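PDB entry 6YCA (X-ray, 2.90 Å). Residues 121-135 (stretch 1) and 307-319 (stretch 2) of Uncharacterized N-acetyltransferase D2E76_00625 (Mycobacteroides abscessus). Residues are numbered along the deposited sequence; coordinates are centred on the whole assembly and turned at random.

Stretch 1 (121-135) QLTDIAGRGEIVASL
Stretch 2 (307-319) ETWLRLVDVEAAL

Strand 132-135 runs antiparallel to strand 307-312 (157° between axes), pairing Val132 with Leu312, Ala133 with Arg311, Ser134 with Leu310 and Leu135 with Trp309. Extended backbones (phi/psi -135/144 at Ala133, -126/115 at Arg311) bring Ala133 N to Arg311 O at 2.9 Å and Arg311 N to Ala133 O at 2.7 Å; Leu135 N to Trp309 O (3.2 Å) and Trp309 N to Leu135 O (3.3 Å) close the next hydrogen-bonded pair.

Val313 and Ile131 cover the most surface, just beyond the ladder. Val313 (-85/-46, chi1 t) points toward stretch 1, its compact branches fitting against helix 121-127: CG1 lies 3.6 Å from Ala126 CB, and CG2 4.0 Å from Ile125 CG2. Ile131 (-104/-22, chi1 p, chi2 t) accepts two hydrogen bonds at its O, from Val313 N (2.7 Å) and Asp314 N (3.0 Å), while its CG2 sits 3.5 Å from Ala317 CB. Asp314 caps helix 315-319 through a weak bond from Ala317 N to Asp314 OD1 (3.5 Å).

Val132 (m) and Leu312 (m, t) share a sheet face, with Val132 CG1 3.6 Å from Leu312 CD2. On the other, Leu122 (m, t) places CD2 3.9 Å from Arg311 CG and CD1 over one guanidinium face, while Arg311 NE bonds Leu312 O (3.2 Å). The contact buries 738 Å² in total.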

# COMPACT_ATOMS: atom_id res chain seq x y z
N GLN A 121 36.62 24.14 -15.06
CA GLN A 121 35.40 24.59 -15.71
C GLN A 121 35.05 26.01 -15.29
O GLN A 121 34.76 26.87 -16.14
CB GLN A 121 34.26 23.63 -15.38
CG GLN A 121 33.01 23.84 -16.21
CD GLN A 121 31.91 22.86 -15.87
OE1 GLN A 121 31.11 22.48 -16.72
NE2 GLN A 121 31.87 22.44 -14.61
N LEU A 122 35.06 26.29 -13.98
CA LEU A 122 34.69 27.62 -13.50
C LEU A 122 35.65 28.69 -13.99
O LEU A 122 35.23 29.80 -14.34
CB LEU A 122 34.56 27.62 -11.98
CG LEU A 122 33.41 26.78 -11.40
CD1 LEU A 122 33.40 26.83 -9.87
CD2 LEU A 122 32.07 27.22 -11.97
N THR A 123 36.96 28.40 -14.01
CA THR A 123 37.91 29.37 -14.54
C THR A 123 37.67 29.64 -16.02
O THR A 123 37.81 30.78 -16.49
CB THR A 123 39.35 28.93 -14.29
OG1 THR A 123 39.36 27.88 -13.32
CG2 THR A 123 40.18 30.09 -13.76
N ASP A 124 37.31 28.60 -16.79
CA ASP A 124 37.01 28.80 -18.20
C ASP A 124 35.73 29.61 -18.39
O ASP A 124 35.65 30.46 -19.29
CB ASP A 124 36.89 27.45 -18.92
CG ASP A 124 36.59 27.60 -20.40
OD1 ASP A 124 37.50 28.01 -21.16
OD2 ASP A 124 35.45 27.31 -20.82
N ILE A 125 34.72 29.35 -17.56
CA ILE A 125 33.49 30.13 -17.61
C ILE A 125 33.77 31.60 -17.32
O ILE A 125 33.22 32.50 -17.97
CB ILE A 125 32.45 29.53 -16.64
CG1 ILE A 125 32.06 28.13 -17.11
CG2 ILE A 125 31.25 30.44 -16.51
CD1 ILE A 125 31.20 27.36 -16.12
N ALA A 126 34.65 31.87 -16.35
CA ALA A 126 35.03 33.25 -16.04
C ALA A 126 35.71 33.90 -17.23
O ALA A 126 35.42 35.06 -17.57
CB ALA A 126 35.95 33.28 -14.82
N GLY A 127 36.62 33.18 -17.89
CA GLY A 127 37.33 33.72 -19.03
C GLY A 127 36.43 34.02 -20.21
O GLY A 127 36.78 34.87 -21.05
N ARG A 128 35.29 33.34 -20.31
CA ARG A 128 34.33 33.62 -21.37
C ARG A 128 33.49 34.86 -21.09
O ARG A 128 32.69 35.25 -21.95
CB ARG A 128 33.40 32.42 -21.58
CG ARG A 128 34.11 31.16 -22.03
CD ARG A 128 33.15 29.98 -22.06
NE ARG A 128 33.82 28.76 -22.51
CZ ARG A 128 33.78 28.32 -23.76
NH1 ARG A 128 33.12 29.00 -24.68
NH2 ARG A 128 34.42 27.20 -24.09
N GLY A 129 33.66 35.50 -19.93
CA GLY A 129 32.85 36.64 -19.57
C GLY A 129 31.50 36.32 -18.97
O GLY A 129 30.69 37.23 -18.79
N GLU A 130 31.23 35.05 -18.65
CA GLU A 130 29.97 34.65 -18.03
C GLU A 130 30.07 34.79 -16.52
O GLU A 130 31.12 34.51 -15.93
CB GLU A 130 29.62 33.21 -18.41
CG GLU A 130 29.24 33.06 -19.88
CD GLU A 130 29.16 31.62 -20.32
OE1 GLU A 130 29.74 30.74 -19.64
OE2 GLU A 130 28.51 31.36 -21.36
N ILE A 131 28.98 35.24 -15.89
CA ILE A 131 29.06 35.64 -14.49
C ILE A 131 28.45 34.63 -13.53
O ILE A 131 28.79 34.65 -12.34
CB ILE A 131 28.46 37.04 -14.23
CG1 ILE A 131 27.16 37.25 -15.00
CG2 ILE A 131 29.42 38.10 -14.71
CD1 ILE A 131 26.47 38.53 -14.61
N VAL A 132 27.55 33.77 -13.99
CA VAL A 132 26.96 32.74 -13.15
C VAL A 132 26.96 31.42 -13.89
O VAL A 132 26.98 31.37 -15.13
CB VAL A 132 25.53 33.09 -12.67
CG1 VAL A 132 25.54 34.37 -11.84
CG2 VAL A 132 24.57 33.20 -13.84
N ALA A 133 26.94 30.33 -13.13
CA ALA A 133 26.77 28.98 -13.64
C ALA A 133 25.77 28.26 -12.75
O ALA A 133 25.73 28.49 -11.54
CB ALA A 133 28.09 28.21 -13.65
N SER A 134 24.94 27.41 -13.36
CA SER A 134 23.93 26.66 -12.62
C SER A 134 23.85 25.25 -13.18
O SER A 134 24.23 24.99 -14.32
CB SER A 134 22.56 27.34 -12.68
OG SER A 134 21.89 27.03 -13.89
N LEU A 135 23.34 24.34 -12.36
CA LEU A 135 23.19 22.95 -12.76
C LEU A 135 22.01 22.34 -12.01
O LEU A 135 21.40 22.98 -11.15
CB LEU A 135 24.48 22.14 -12.53
CG LEU A 135 25.12 22.13 -11.14
CD1 LEU A 135 24.43 21.15 -10.20
CD2 LEU A 135 26.61 21.81 -11.24
N GLU A 307 16.12 22.97 -6.81
CA GLU A 307 16.16 23.08 -8.26
C GLU A 307 17.48 23.66 -8.75
O GLU A 307 18.36 22.92 -9.20
CB GLU A 307 14.99 23.91 -8.79
CG GLU A 307 14.86 23.82 -10.29
CD GLU A 307 13.73 24.66 -10.83
OE1 GLU A 307 13.61 25.84 -10.44
OE2 GLU A 307 12.95 24.11 -11.64
N THR A 308 17.63 24.98 -8.67
CA THR A 308 18.81 25.64 -9.21
C THR A 308 19.93 25.60 -8.19
O THR A 308 19.80 26.15 -7.09
CB THR A 308 18.50 27.09 -9.57
OG1 THR A 308 17.37 27.15 -10.46
CG2 THR A 308 19.70 27.73 -10.24
N TRP A 309 21.04 24.95 -8.55
CA TRP A 309 22.28 25.06 -7.80
C TRP A 309 23.10 26.14 -8.51
O TRP A 309 23.68 25.90 -9.57
CB TRP A 309 23.02 23.72 -7.75
CG TRP A 309 22.36 22.72 -6.85
CD1 TRP A 309 21.23 22.01 -7.11
CD2 TRP A 309 22.78 22.34 -5.54
NE1 TRP A 309 20.92 21.20 -6.05
CE2 TRP A 309 21.86 21.39 -5.07
CE3 TRP A 309 23.84 22.72 -4.71
CZ2 TRP A 309 21.97 20.80 -3.81
CZ3 TRP A 309 23.95 22.13 -3.46
CH2 TRP A 309 23.02 21.18 -3.03
N LEU A 310 23.12 27.33 -7.93
CA LEU A 310 23.71 28.51 -8.55
C LEU A 310 25.12 28.74 -8.02
O LEU A 310 25.37 28.62 -6.82
CB LEU A 310 22.85 29.74 -8.27
CG LEU A 310 23.33 31.06 -8.87
CD1 LEU A 310 23.44 30.94 -10.38
CD2 LEU A 310 22.39 32.18 -8.50
N ARG A 311 26.04 29.05 -8.93
CA ARG A 311 27.43 29.36 -8.59
C ARG A 311 27.77 30.72 -9.19
O ARG A 311 27.79 30.87 -10.42
CB ARG A 311 28.35 28.27 -9.13
CG ARG A 311 29.81 28.64 -9.17
CD ARG A 311 30.46 28.64 -7.80
NE ARG A 311 31.35 29.80 -7.66
CZ ARG A 311 32.46 29.81 -6.94
NH1 ARG A 311 32.86 28.73 -6.28
NH2 ARG A 311 33.19 30.92 -6.88
N LEU A 312 28.04 31.70 -8.33
CA LEU A 312 28.43 33.03 -8.78
C LEU A 312 29.89 33.02 -9.22
O LEU A 312 30.79 32.83 -8.40
CB LEU A 312 28.20 34.05 -7.66
CG LEU A 312 26.76 34.18 -7.15
CD1 LEU A 312 26.68 35.17 -6.01
CD2 LEU A 312 25.84 34.60 -8.28
N VAL A 313 30.12 33.21 -10.53
CA VAL A 313 31.47 33.18 -11.07
C VAL A 313 32.15 34.54 -10.94
O VAL A 313 33.31 34.63 -10.53
CB VAL A 313 31.45 32.69 -12.53
CG1 VAL A 313 32.86 32.59 -13.09
CG2 VAL A 313 30.74 31.34 -12.62
N ASP A 314 31.45 35.62 -11.28
CA ASP A 314 31.93 36.99 -11.06
C ASP A 314 30.93 37.65 -10.11
O ASP A 314 29.87 38.11 -10.54
CB ASP A 314 32.06 37.75 -12.37
CG ASP A 314 32.84 39.06 -12.22
OD1 ASP A 314 32.89 39.61 -11.10
OD2 ASP A 314 33.40 39.53 -13.22
N VAL A 315 31.27 37.68 -8.82
CA VAL A 315 30.33 38.16 -7.81
C VAL A 315 29.97 39.62 -8.03
O VAL A 315 28.79 40.00 -7.96
CB VAL A 315 30.87 37.89 -6.39
CG1 VAL A 315 30.04 38.63 -5.36
CG2 VAL A 315 30.87 36.40 -6.11
N GLU A 316 30.96 40.47 -8.31
CA GLU A 316 30.69 41.90 -8.45
C GLU A 316 29.74 42.16 -9.62
O GLU A 316 28.77 42.90 -9.49
CB GLU A 316 31.99 42.69 -8.61
CG GLU A 316 31.77 44.19 -8.79
CD GLU A 316 33.06 44.99 -8.79
OE1 GLU A 316 34.14 44.39 -8.93
OE2 GLU A 316 32.99 46.23 -8.65
N ALA A 317 30.01 41.54 -10.77
CA ALA A 317 29.16 41.75 -11.93
C ALA A 317 27.76 41.18 -11.72
O ALA A 317 26.78 41.73 -12.23
CB ALA A 317 29.81 41.17 -13.18
N ALA A 318 27.65 40.08 -10.98
CA ALA A 318 26.33 39.52 -10.68
C ALA A 318 25.53 40.48 -9.80
O ALA A 318 24.37 40.77 -10.08
CB ALA A 318 26.47 38.15 -10.02
N LEU A 319 26.16 40.98 -8.73
CA LEU A 319 25.48 41.91 -7.83
C LEU A 319 25.07 43.18 -8.55
O LEU A 319 24.08 43.82 -8.17
CB LEU A 319 26.39 42.24 -6.65
CG LEU A 319 26.71 41.08 -5.72
CD1 LEU A 319 27.76 41.49 -4.70
CD2 LEU A 319 25.44 40.59 -5.05